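Local structure of 3-oxoacyl-[acyl-carrier-protein] synthase 3 (Micrococcus luteus NCTC 2665, 4EWP) at residues Gly20-Ala25 against Pro63-Gly68; Ala70-Glu75 against Ala315-Leu320; Gly129-Asp134 against Ser188-Asp193; Ala247-Ala252 against Ala286-Leu291. The protein probably catalyses the first condensation of bacterial fatty acid synthesis, joining a two-carbon unit from malonyl-ACP to an acetyl-CoA primer with release of carbon dioxide. One frame throughout, in Å; residues are numbered along the deposited sequence.

Contact 1 (Gly20-Ala25 against Pro63-Gly68); sequences GAYRPA and PVMAVG
Y22 meets M65 where strand 13-22 ends, and this aromatic side chain carries most of the contact with helix 62-76. Its CG lies anti to the backbone N (chi1 -174°), which lays the ring beside the helix with M65 CA over one face, displaced toward the rim, in a CH-pi contact 4.2 Å from the ring centroid. The M65 side chain crosses the tyrosine at about a right angle, bringing its CG to 3.6 Å from Y22 CD1, while its sulfur makes an oblique Met-aromatic contact. At the base of the ring, Y22 CB packs 3.4 Å from the backbone O of M65. One turn further along the helix, G68 CA sits 4.3 Å from Y22 CD2, and having no side chain it lets the ring come close to the helix backbone. The phenolic OH is hydrogen-bonded to E60. Two residues after Y22, where the strand has given way to loop, P24 CG touches M65 SD at 4.0 Å, so the thioether contacts both the pyrrolidine and the phenol. With no hydrogen bond between the two segments, their cohesion rests on dispersion and on the weakly polar CH-pi and sulfur-aromatic terms.

Contact 2 (Ala70-Glu75 against Ala315-Leu320); sequences AREALE and AMHRLL
E72 and H317 reach across from two helices that are far apart in sequence, and their side chains alone join the segments 70-75 and 315-320. The polar interaction centres on a hydrogen bond from H317 NE2 to E72 OE2, 2.8 Å long and nearly straight, with an N-H...O angle of 169°. The two ends use different geometry. On the histidine the acceptor lies at the ring edge, within the imidazole plane, as suits an N-H donor. On the glutamate the donor arrives from above the carboxylate plane, and the two flat groups are turned 77° against each other. The two side chains come from opposite directions to meet midway. In each, CG is anti to the backbone N, and the glutamate chain continues extended (chi2 176°), which carries its carboxylate clear of its own helix.

The carboxylate is also held by further polar partners. Its OE1 probably accepts a hydrogen bond from the backbone N of A21, and OE2 makes a salt bridge with R76, one turn further along the same helix. These partners probably fix the rotation of the carboxylate and would be expected to help stabilise its negative charge.

Apolar contact is supplied from outside the two segments: H317 packs on V19 and A21. The histidine and glutamate thus meet beside strand 13-22, the outermost strand, within this chain, of one five-stranded sheet, with A73 and L74 of helix 62-76 packing on strand 170-180, and A315, M316 and L319 of helix 311-322 facing strand 269-274 in the other sheet.

Contact 3 (Gly129-Asp134 against Ser188-Asp193); sequences GVAQAD and SVWGSD
S188, just ahead of strand 189-192, opens the contact by placing its OG 3.3 Å from A131 CB on helix 125-138. The hydroxyl is anti to its own carbonyl carbon (chi1 -75°), a position from which it also reaches a water that links the segments: the water lies 2.7 Å from S188 OG and is hydrogen-bonded to D134 OD2, likewise 2.7 Å away. Q345 of strand 341-348 gives S188 OG a direct hydrogen-bonding partner, while R138 forms a salt bridge with D134.

Two residues further on, W190 lays its indole against the same alanine. A131 CB stands over one face of the six-membered ring, 3.6 Å from its centroid and only 5° off the ring normal, a CH-pi contact in which all six ring carbons lie at similar distances from the methyl group. Y128 adds an edge-to-face ring contact to W190, and P115 of the second subunit packs on the indole too, so the tryptophan belongs to both the helix-strand packing and the dimer interface. The chemistry is therefore divided: a buried methyl-on-indole contact joins helix to strand, whereas a water spans the polar side between a hydroxyl and a carboxylate.

Contact 4 (Ala247-Ala252 against Ala286-Leu291); sequences AVWSMA and AKQLKL
A252 and Q288 mark the nearest backbone approach, their CA atoms 6.7 Å apart. On one side is helix 240-262, which widens into a pi-type turn at 247-250; on the other, helix 279-288 is coming to its end, and K290, with positive phi, completes a Schellman motif. Q288 carries the side-chain contact. Its CG is anti to the backbone N and packs 3.6 Å from A252 CB, after which the chain bends at chi2 (64°) and swings the amide toward W249. There Q288 OE1 approaches the indole at its edge, 3.2 Å from W249 CZ3 and near the ring plane, with the amide and ring planes 75° apart. In thiolase-fold terms, this joins two helices of the C-terminal half beside its sheet: M251 rests on I334 and F336 of strand 330-337, and L289, just past the end of helix 279-288, on L332 of the same strand and on F272 of strand 269-274. One face of the W249 indole is covered from within its own helix by V248 CG1, 3.5 Å above the plane and over the ring centre. Next in sequence after Q288, the end of the L289 side chain comes toward helix 240-262, its CD2 4.1 Å from A252 O, and this side chain is about 12 Å from that of H275, a predicted active-site residue.

Contacts 1 and 2 form one continuous neighbourhood: their centres are 10 Å apart, both draw on helix 62-76, and A21 of contact 1 touches E72 and H317 of contact 2. Contacts 1, 3 and 4 follow one another along the chain, whereas contact 2 brings together segments 240 residues apart and so spans both later contacts. Contact 3, its centre about 23 Å from that of contact 1, sets helix 125-138 against strand 189-192 of the sheet containing strand 341-348. Contact 4, centred about 19 Å from contact 3, joins helices 240-262 and 279-288 beside that sheet. In this thiolase-like fold, contact 2 thus links helices packed on different sheets, while contacts 1 and 4 each stay within one half.

Contact 1 (Gly20-Ala25 against Pro63-Gly68)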
loop_
_atom_site.group_PDB
_atom_site.type_symbol
_atom_site.label_atom_id
_atom_site.label_comp_id
_atom_site.label_asym_id
_atom_site.label_seq_id
_atom_site.Cartn_x
_atom_site.Cartn_y
_atom_site.Cartn_z
ATOM N N GLY A 20 -9.469 -14.620 -11.337
ATOM C CA GLY A 20 -8.358 -15.155 -12.091
ATOM C C GLY A 20 -7.314 -15.689 -11.132
ATOM O O GLY A 20 -7.284 -15.313 -9.968
ATOM N N ALA A 21 -6.461 -16.575 -11.628
ATOM C CA ALA A 21 -5.526 -17.295 -10.781
ATOM C C ALA A 21 -4.193 -17.517 -11.485
ATOM O O ALA A 21 -4.140 -17.718 -12.701
ATOM C CB ALA A 21 -6.132 -18.654 -10.373
ATOM N N TYR A 22 -3.117 -17.478 -10.713
ATOM C CA TYR A 22 -1.841 -17.991 -11.188
ATOM C C TYR A 22 -1.270 -18.888 -10.096
ATOM O O TYR A 22 -1.108 -18.467 -8.942
ATOM C CB TYR A 22 -0.858 -16.855 -11.524
ATOM C CG TYR A 22 0.423 -17.357 -12.163
ATOM C CD1 TYR A 22 1.452 -17.911 -11.392
ATOM C CD2 TYR A 22 0.604 -17.291 -13.536
ATOM C CE1 TYR A 22 2.627 -18.382 -11.981
ATOM C CE2 TYR A 22 1.767 -17.754 -14.130
ATOM C CZ TYR A 22 2.771 -18.298 -13.356
ATOM O OH TYR A 22 3.914 -18.750 -13.974
ATOM N N ARG A 23 -0.977 -20.126 -10.471
ATOM C CA ARG A 23 -0.433 -21.117 -9.565
ATOM C C ARG A 23 0.862 -21.651 -10.142
ATOM O O ARG A 23 0.856 -22.262 -11.207
ATOM C CB ARG A 23 -1.404 -22.290 -9.411
ATOM C CG ARG A 23 -2.678 -21.952 -8.667
ATOM C CD ARG A 23 -3.496 -23.211 -8.444
ATOM N NE ARG A 23 -4.853 -22.903 -8.013
ATOM C CZ ARG A 23 -5.219 -22.794 -6.738
ATOM N NH1 ARG A 23 -4.316 -22.962 -5.769
ATOM N NH2 ARG A 23 -6.488 -22.525 -6.428
ATOM N N PRO A 24 1.981 -21.427 -9.437
ATOM C CA PRO A 24 3.255 -22.033 -9.840
ATOM C C PRO A 24 3.108 -23.546 -10.009
ATOM O O PRO A 24 2.380 -24.172 -9.241
ATOM C CB PRO A 24 4.173 -21.709 -8.664
ATOM C CG PRO A 24 3.616 -20.398 -8.138
ATOM C CD PRO A 24 2.125 -20.542 -8.268
ATOM N N ALA A 25 3.790 -24.117 -10.999
ATOM C CA ALA A 25 3.677 -25.543 -11.285
ATOM C C ALA A 25 4.420 -26.404 -10.274
ATOM O O ALA A 25 4.184 -27.612 -10.183
ATOM C CB ALA A 25 4.162 -25.851 -12.704
ATOM N N PRO A 63 5.266 -9.516 -10.180
ATOM C CA PRO A 63 4.588 -8.955 -11.358
ATOM C C PRO A 63 4.202 -9.992 -12.415
ATOM O O PRO A 63 3.155 -9.840 -13.040
ATOM C CB PRO A 63 5.625 -7.975 -11.931
ATOM C CG PRO A 63 6.436 -7.556 -10.727
ATOM C CD PRO A 63 6.538 -8.822 -9.890
ATOM N N VAL A 64 5.042 -11.003 -12.628
ATOM C CA VAL A 64 4.715 -12.066 -13.555
ATOM C C VAL A 64 3.430 -12.791 -13.129
ATOM O O VAL A 64 2.497 -12.946 -13.924
ATOM C CB VAL A 64 5.874 -13.062 -13.687
ATOM C CG1 VAL A 64 5.401 -14.364 -14.339
ATOM C CG2 VAL A 64 6.981 -12.436 -14.514
ATOM N N MET A 65 3.385 -13.216 -11.870
ATOM C CA MET A 65 2.228 -13.935 -11.335
ATOM C C MET A 65 0.973 -13.050 -11.323
ATOM O O MET A 65 -0.111 -13.503 -11.706
ATOM C CB MET A 65 2.529 -14.487 -9.929
ATOM C CG MET A 65 3.685 -15.517 -9.909
ATOM S SD MET A 65 3.727 -16.450 -8.369
ATOM C CE MET A 65 4.356 -15.230 -7.208
ATOM N N ALA A 66 1.125 -11.790 -10.901
ATOM C CA ALA A 66 -0.007 -10.876 -10.839
ATOM C C ALA A 66 -0.622 -10.694 -12.219
ATOM O O ALA A 66 -1.841 -10.621 -12.372
ATOM C CB ALA A 66 0.423 -9.523 -10.254
ATOM N N VAL A 67 0.233 -10.624 -13.228
ATOM C CA VAL A 67 -0.217 -10.368 -14.589
ATOM C C VAL A 67 -1.023 -11.538 -15.155
ATOM O O VAL A 67 -2.076 -11.345 -15.771
ATOM C CB VAL A 67 0.984 -10.012 -15.505
ATOM C CG1 VAL A 67 0.662 -10.231 -16.992
ATOM C CG2 VAL A 67 1.414 -8.596 -15.241
ATOM N N GLY A 68 -0.524 -12.752 -14.943
ATOM C CA GLY A 68 -1.229 -13.937 -15.400
ATOM C C GLY A 68 -2.606 -13.982 -14.755
ATOM O O GLY A 68 -3.614 -14.180 -15.435
#

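Contact 2 (Ala70-Glu75 against Ala315-Leu320)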
loop_
_atom_site.group_PDB
_atom_site.type_symbol
_atom_site.label_atom_id
_atom_site.label_comp_id
_atom_site.label_asym_id
_atom_site.label_seq_id
_atom_site.Cartn_x
_atom_site.Cartn_y
_atom_site.Cartn_z
ATOM N N ALA A 70 -4.263 -11.518 -13.449
ATOM C CA ALA A 70 -5.003 -10.382 -13.995
ATOM C C ALA A 70 -5.557 -10.710 -15.370
ATOM O O ALA A 70 -6.709 -10.408 -15.666
ATOM C CB ALA A 70 -4.125 -9.143 -14.082
ATOM N N ARG A 71 -4.741 -11.314 -16.224
ATOM C CA ARG A 71 -5.219 -11.620 -17.576
ATOM C C ARG A 71 -6.380 -12.627 -17.595
ATOM O O ARG A 71 -7.311 -12.478 -18.384
ATOM C CB ARG A 71 -4.086 -12.092 -18.489
ATOM C CG ARG A 71 -2.996 -11.059 -18.718
ATOM C CD ARG A 71 -2.177 -11.440 -19.947
ATOM N NE ARG A 71 -0.816 -10.907 -19.923
ATOM C CZ ARG A 71 -0.448 -9.772 -20.503
ATOM N NH1 ARG A 71 -1.347 -9.031 -21.142
ATOM N NH2 ARG A 71 0.815 -9.375 -20.442
ATOM N N GLU A 72 -6.327 -13.649 -16.739
ATOM C CA GLU A 72 -7.444 -14.597 -16.686
ATOM C C GLU A 72 -8.745 -13.901 -16.282
ATOM O O GLU A 72 -9.812 -14.157 -16.854
ATOM C CB GLU A 72 -7.176 -15.768 -15.741
ATOM C CG GLU A 72 -8.341 -16.735 -15.736
ATOM C CD GLU A 72 -8.109 -17.965 -14.902
ATOM O OE1 GLU A 72 -7.075 -18.043 -14.210
ATOM O OE2 GLU A 72 -8.976 -18.853 -14.947
ATOM N N ALA A 73 -8.646 -13.009 -15.304
ATOM C CA ALA A 73 -9.806 -12.269 -14.820
ATOM C C ALA A 73 -10.378 -11.405 -15.937
ATOM O O ALA A 73 -11.588 -11.351 -16.145
ATOM C CB ALA A 73 -9.430 -11.411 -13.617
ATOM N N LEU A 74 -9.490 -10.745 -16.667
ATOM C CA LEU A 74 -9.898 -9.883 -17.764
ATOM C C LEU A 74 -10.652 -10.677 -18.827
ATOM O O LEU A 74 -11.715 -10.259 -19.300
ATOM C CB LEU A 74 -8.680 -9.217 -18.373
ATOM C CG LEU A 74 -8.180 -7.985 -17.623
ATOM C CD1 LEU A 74 -6.835 -7.508 -18.191
ATOM C CD2 LEU A 74 -9.227 -6.863 -17.670
ATOM N N GLU A 75 -10.098 -11.831 -19.197
ATOM C CA GLU A 75 -10.715 -12.695 -20.202
ATOM C C GLU A 75 -12.103 -13.213 -19.758
ATOM O O GLU A 75 -13.070 -13.212 -20.533
ATOM C CB GLU A 75 -9.780 -13.854 -20.549
ATOM C CG GLU A 75 -10.376 -14.829 -21.555
ATOM C CD GLU A 75 -9.540 -16.088 -21.740
ATOM O OE1 GLU A 75 -8.829 -16.474 -20.783
ATOM O OE2 GLU A 75 -9.601 -16.693 -22.836
ATOM N N ALA A 315 -8.642 -19.738 -3.800
ATOM C CA ALA A 315 -9.584 -20.748 -3.308
ATOM C C ALA A 315 -10.945 -20.556 -3.961
ATOM O O ALA A 315 -11.638 -21.522 -4.270
ATOM C CB ALA A 315 -9.712 -20.670 -1.799
ATOM N N MET A 316 -11.326 -19.299 -4.170
ATOM C CA MET A 316 -12.593 -18.991 -4.829
ATOM C C MET A 316 -12.567 -19.541 -6.245
ATOM O O MET A 316 -13.541 -20.150 -6.718
ATOM C CB MET A 316 -12.815 -17.481 -4.887
ATOM C CG MET A 316 -14.138 -17.103 -5.511
ATOM S SD MET A 316 -14.230 -15.344 -5.842
ATOM C CE MET A 316 -14.159 -14.685 -4.174
ATOM N N HIS A 317 -11.437 -19.318 -6.913
ATOM C CA HIS A 317 -11.229 -19.807 -8.268
ATOM C C HIS A 317 -11.370 -21.327 -8.328
ATOM O O HIS A 317 -12.020 -21.866 -9.230
ATOM C CB HIS A 317 -9.861 -19.367 -8.776
ATOM C CG HIS A 317 -9.575 -19.752 -10.196
ATOM N ND1 HIS A 317 -9.111 -21.002 -10.551
ATOM C CD2 HIS A 317 -9.636 -19.032 -11.346
ATOM C CE1 HIS A 317 -8.927 -21.045 -11.860
ATOM N NE2 HIS A 317 -9.228 -19.859 -12.365
ATOM N N ARG A 318 -10.772 -22.021 -7.368
ATOM C CA ARG A 318 -10.868 -23.470 -7.337
ATOM C C ARG A 318 -12.287 -23.928 -7.021
ATOM O O ARG A 318 -12.758 -24.910 -7.577
ATOM C CB ARG A 318 -9.885 -24.073 -6.336
ATOM C CG ARG A 318 -9.973 -25.595 -6.246
ATOM C CD ARG A 318 -8.917 -26.143 -5.311
ATOM N NE ARG A 318 -8.953 -27.602 -5.234
ATOM C CZ ARG A 318 -8.092 -28.337 -4.534
ATOM N NH1 ARG A 318 -7.118 -27.751 -3.854
ATOM N NH2 ARG A 318 -8.208 -29.659 -4.515
ATOM N N LEU A 319 -12.969 -23.216 -6.131
ATOM C CA LEU A 319 -14.342 -23.563 -5.789
ATOM C C LEU A 319 -15.231 -23.549 -7.026
ATOM O O LEU A 319 -16.069 -24.438 -7.216
ATOM C CB LEU A 319 -14.885 -22.582 -4.752
ATOM C CG LEU A 319 -15.435 -23.227 -3.487
ATOM C CD1 LEU A 319 -14.499 -24.336 -3.033
ATOM C CD2 LEU A 319 -15.633 -22.201 -2.385
ATOM N N LEU A 320 -15.049 -22.532 -7.868
ATOM C CA LEU A 320 -15.907 -22.346 -9.037
ATOM C C LEU A 320 -15.610 -23.349 -10.138
ATOM O O LEU A 320 -16.520 -23.797 -10.835
ATOM C CB LEU A 320 -15.795 -20.924 -9.567
ATOM C CG LEU A 320 -16.481 -19.939 -8.622
ATOM C CD1 LEU A 320 -16.017 -18.500 -8.840
ATOM C CD2 LEU A 320 -18.004 -20.080 -8.710
#

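Contact 3 (Gly129-Asp134 against Ser188-Asp193)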
loop_
_atom_site.group_PDB
_atom_site.type_symbol
_atom_site.label_atom_id
_atom_site.label_comp_id
_atom_site.label_asym_id
_atom_site.label_seq_id
_atom_site.Cartn_x
_atom_site.Cartn_y
_atom_site.Cartn_z
ATOM N N GLY A 129 -8.240 -4.963 -0.261
ATOM C CA GLY A 129 -8.338 -4.566 -1.656
ATOM C C GLY A 129 -9.790 -4.486 -2.099
ATOM O O GLY A 129 -10.193 -3.556 -2.787
ATOM N N VAL A 130 -10.594 -5.461 -1.686
ATOM C CA VAL A 130 -11.989 -5.498 -2.102
ATOM C C VAL A 130 -12.760 -4.348 -1.456
ATOM O O VAL A 130 -13.578 -3.717 -2.108
ATOM C CB VAL A 130 -12.632 -6.875 -1.805
ATOM C CG1 VAL A 130 -14.156 -6.823 -1.948
ATOM C CG2 VAL A 130 -12.028 -7.948 -2.736
ATOM N N ALA A 131 -12.469 -4.060 -0.186
ATOM C CA ALA A 131 -13.112 -2.943 0.505
ATOM C C ALA A 131 -12.827 -1.660 -0.268
ATOM O O ALA A 131 -13.725 -0.844 -0.515
ATOM C CB ALA A 131 -12.600 -2.828 1.932
ATOM N N GLN A 132 -11.569 -1.496 -0.673
ATOM C CA GLN A 132 -11.158 -0.297 -1.394
ATOM C C GLN A 132 -11.832 -0.223 -2.764
ATOM O O GLN A 132 -12.440 0.781 -3.114
ATOM C CB GLN A 132 -9.633 -0.262 -1.527
ATOM C CG GLN A 132 -8.904 0.031 -0.228
ATOM C CD GLN A 132 -7.425 -0.243 -0.338
ATOM O OE1 GLN A 132 -6.760 0.265 -1.238
ATOM N NE2 GLN A 132 -6.902 -1.052 0.565
ATOM N N ALA A 133 -11.739 -1.316 -3.513
ATOM C CA ALA A 133 -12.368 -1.419 -4.824
ATOM C C ALA A 133 -13.865 -1.097 -4.741
ATOM O O ALA A 133 -14.391 -0.310 -5.534
ATOM C CB ALA A 133 -12.146 -2.828 -5.409
ATOM N N ASP A 134 -14.542 -1.709 -3.774
ATOM C CA ASP A 134 -15.967 -1.468 -3.554
ATOM C C ASP A 134 -16.223 0.027 -3.322
ATOM O O ASP A 134 -17.152 0.625 -3.903
ATOM C CB ASP A 134 -16.446 -2.313 -2.362
ATOM C CG ASP A 134 -17.895 -2.049 -1.994
ATOM O OD1 ASP A 134 -18.773 -2.172 -2.868
ATOM O OD2 ASP A 134 -18.163 -1.719 -0.825
ATOM N N SER A 188 -18.135 -3.834 4.058
ATOM C CA SER A 188 -16.941 -4.450 4.616
ATOM C C SER A 188 -16.902 -4.366 6.136
ATOM O O SER A 188 -17.289 -3.363 6.730
ATOM C CB SER A 188 -15.679 -3.831 4.019
ATOM O OG SER A 188 -15.478 -4.294 2.693
ATOM N N VAL A 189 -16.443 -5.447 6.755
ATOM C CA VAL A 189 -16.111 -5.462 8.177
ATOM C C VAL A 189 -14.595 -5.679 8.276
ATOM O O VAL A 189 -14.086 -6.775 8.017
ATOM C CB VAL A 189 -16.863 -6.578 8.929
ATOM C CG1 VAL A 189 -16.461 -6.581 10.416
ATOM C CG2 VAL A 189 -18.375 -6.384 8.771
ATOM N N TRP A 190 -13.866 -4.616 8.584
ATOM C CA TRP A 190 -12.425 -4.701 8.514
ATOM C C TRP A 190 -11.815 -3.857 9.618
ATOM O O TRP A 190 -12.433 -2.896 10.104
ATOM C CB TRP A 190 -11.896 -4.343 7.107
ATOM C CG TRP A 190 -12.287 -2.961 6.578
ATOM C CD1 TRP A 190 -13.401 -2.247 6.892
ATOM C CD2 TRP A 190 -11.544 -2.156 5.653
ATOM N NE1 TRP A 190 -13.398 -1.038 6.229
ATOM C CE2 TRP A 190 -12.270 -0.960 5.458
ATOM C CE3 TRP A 190 -10.336 -2.329 4.971
ATOM C CZ2 TRP A 190 -11.832 0.057 4.601
ATOM C CZ3 TRP A 190 -9.893 -1.313 4.128
ATOM C CH2 TRP A 190 -10.640 -0.135 3.949
ATOM N N GLY A 191 -10.618 -4.234 10.045
ATOM C CA GLY A 191 -10.016 -3.568 11.187
ATOM C C GLY A 191 -8.579 -3.961 11.423
ATOM O O GLY A 191 -7.966 -4.671 10.617
ATOM N N SER A 192 -8.047 -3.501 12.550
ATOM C CA SER A 192 -6.649 -3.687 12.882
ATOM C C SER A 192 -6.509 -3.772 14.392
ATOM O O SER A 192 -7.357 -3.287 15.140
ATOM C CB SER A 192 -5.821 -2.498 12.380
ATOM O OG SER A 192 -6.021 -1.361 13.222
ATOM N N ASP A 193 -5.432 -4.392 14.842
ATOM C CA ASP A 193 -5.026 -4.242 16.233
ATOM C C ASP A 193 -3.521 -4.175 16.293
ATOM O O ASP A 193 -2.845 -5.196 16.447
ATOM C CB ASP A 193 -5.543 -5.373 17.124
ATOM C CG ASP A 193 -5.148 -5.181 18.585
ATOM O OD1 ASP A 193 -4.484 -4.168 18.904
ATOM O OD2 ASP A 193 -5.492 -6.041 19.415
HETATM O O HOH W 1 -17.501 -3.603 1.037
#

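Contact 4 (Ala247-Ala252 against Ala286-Leu291)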
loop_
_atom_site.group_PDB
_atom_site.type_symbol
_atom_site.label_atom_id
_atom_site.label_comp_id
_atom_site.label_asym_id
_atom_site.label_seq_id
_atom_site.Cartn_x
_atom_site.Cartn_y
_atom_site.Cartn_z
ATOM N N ALA A 247 -7.205 -16.146 15.278
ATOM C CA ALA A 247 -7.722 -16.523 13.962
ATOM C C ALA A 247 -9.105 -17.157 14.006
ATOM O O ALA A 247 -9.927 -16.946 13.108
ATOM C CB ALA A 247 -6.752 -17.472 13.274
ATOM N N VAL A 248 -9.342 -17.967 15.030
ATOM C CA VAL A 248 -10.582 -18.721 15.144
ATOM C C VAL A 248 -11.631 -17.981 15.966
ATOM O O VAL A 248 -12.705 -17.678 15.464
ATOM C CB VAL A 248 -10.339 -20.109 15.788
ATOM C CG1 VAL A 248 -11.664 -20.809 16.062
ATOM C CG2 VAL A 248 -9.450 -20.961 14.895
ATOM N N TRP A 249 -11.315 -17.688 17.225
ATOM C CA TRP A 249 -12.305 -17.171 18.168
ATOM C C TRP A 249 -12.560 -15.671 18.032
ATOM O O TRP A 249 -13.645 -15.193 18.364
ATOM C CB TRP A 249 -11.892 -17.530 19.594
ATOM C CG TRP A 249 -11.410 -18.947 19.660
ATOM C CD1 TRP A 249 -10.116 -19.371 19.759
ATOM C CD2 TRP A 249 -12.206 -20.123 19.557
ATOM N NE1 TRP A 249 -10.060 -20.738 19.751
ATOM C CE2 TRP A 249 -11.333 -21.227 19.624
ATOM C CE3 TRP A 249 -13.577 -20.355 19.425
ATOM C CZ2 TRP A 249 -11.782 -22.542 19.566
ATOM C CZ3 TRP A 249 -14.022 -21.658 19.371
ATOM C CH2 TRP A 249 -13.126 -22.737 19.441
ATOM N N SER A 250 -11.577 -14.926 17.528
ATOM C CA SER A 250 -11.793 -13.509 17.269
ATOM C C SER A 250 -12.417 -13.272 15.891
ATOM O O SER A 250 -13.394 -12.533 15.752
ATOM C CB SER A 250 -10.486 -12.728 17.417
ATOM O OG SER A 250 -10.201 -12.519 18.788
ATOM N N MET A 251 -11.851 -13.909 14.875
ATOM C CA MET A 251 -12.374 -13.787 13.533
ATOM C C MET A 251 -13.789 -14.349 13.400
ATOM O O MET A 251 -14.553 -13.905 12.555
ATOM C CB MET A 251 -11.420 -14.419 12.524
ATOM C CG MET A 251 -10.088 -13.662 12.414
ATOM S SD MET A 251 -10.237 -11.911 11.950
ATOM C CE MET A 251 -10.224 -11.066 13.532
ATOM N N ALA A 252 -14.159 -15.302 14.241
ATOM C CA ALA A 252 -15.517 -15.816 14.158
ATOM C C ALA A 252 -16.506 -14.692 14.469
ATOM O O ALA A 252 -17.586 -14.635 13.896
ATOM C CB ALA A 252 -15.721 -17.011 15.072
ATOM N N ALA A 286 -15.123 -22.967 10.558
ATOM C CA ALA A 286 -16.366 -23.465 9.977
ATOM C C ALA A 286 -17.316 -23.998 11.042
ATOM O O ALA A 286 -18.523 -23.782 10.967
ATOM C CB ALA A 286 -16.067 -24.550 8.928
ATOM N N LYS A 287 -16.778 -24.703 12.035
ATOM C CA LYS A 287 -17.618 -25.240 13.101
ATOM C C LYS A 287 -18.254 -24.104 13.900
ATOM O O LYS A 287 -19.420 -24.168 14.292
ATOM C CB LYS A 287 -16.793 -26.136 14.024
ATOM C CG LYS A 287 -17.528 -26.582 15.286
ATOM C CD LYS A 287 -16.668 -27.521 16.139
ATOM C CE LYS A 287 -17.305 -27.770 17.513
ATOM N NZ LYS A 287 -16.571 -28.802 18.309
ATOM N N GLN A 288 -17.483 -23.051 14.136
ATOM C CA GLN A 288 -17.945 -21.969 14.997
ATOM C C GLN A 288 -19.106 -21.192 14.327
ATOM O O GLN A 288 -20.034 -20.701 14.993
ATOM C CB GLN A 288 -16.761 -21.067 15.357
ATOM C CG GLN A 288 -17.026 -20.092 16.493
ATOM C CD GLN A 288 -17.297 -20.778 17.826
ATOM O OE1 GLN A 288 -16.945 -21.944 18.027
ATOM N NE2 GLN A 288 -17.927 -20.048 18.749
ATOM N N LEU A 289 -19.068 -21.129 12.997
ATOM C CA LEU A 289 -20.104 -20.441 12.230
ATOM C C LEU A 289 -21.391 -21.235 12.057
ATOM O O LEU A 289 -22.339 -20.751 11.438
ATOM C CB LEU A 289 -19.577 -20.044 10.858
ATOM C CG LEU A 289 -18.483 -18.983 10.897
ATOM C CD1 LEU A 289 -18.108 -18.545 9.489
ATOM C CD2 LEU A 289 -18.957 -17.806 11.725
ATOM N N LYS A 290 -21.415 -22.454 12.592
ATOM C CA LYS A 290 -22.589 -23.312 12.524
ATOM C C LYS A 290 -23.151 -23.475 11.114
ATOM O O LYS A 290 -24.364 -23.406 10.918
ATOM C CB LYS A 290 -23.688 -22.771 13.441
ATOM C CG LYS A 290 -23.353 -22.818 14.919
ATOM C CD LYS A 290 -24.488 -22.227 15.748
ATOM C CE LYS A 290 -24.205 -22.336 17.244
ATOM N NZ LYS A 290 -24.319 -23.742 17.747
ATOM N N LEU A 291 -22.280 -23.721 10.140
ATOM C CA LEU A 291 -22.705 -23.791 8.744
ATOM C C LEU A 291 -23.489 -25.068 8.489
ATOM O O LEU A 291 -23.178 -26.108 9.066
ATOM C CB LEU A 291 -21.493 -23.774 7.824
ATOM C CG LEU A 291 -20.499 -22.623 7.928
ATOM C CD1 LEU A 291 -19.364 -22.848 6.950
ATOM C CD2 LEU A 291 -21.177 -21.295 7.662
#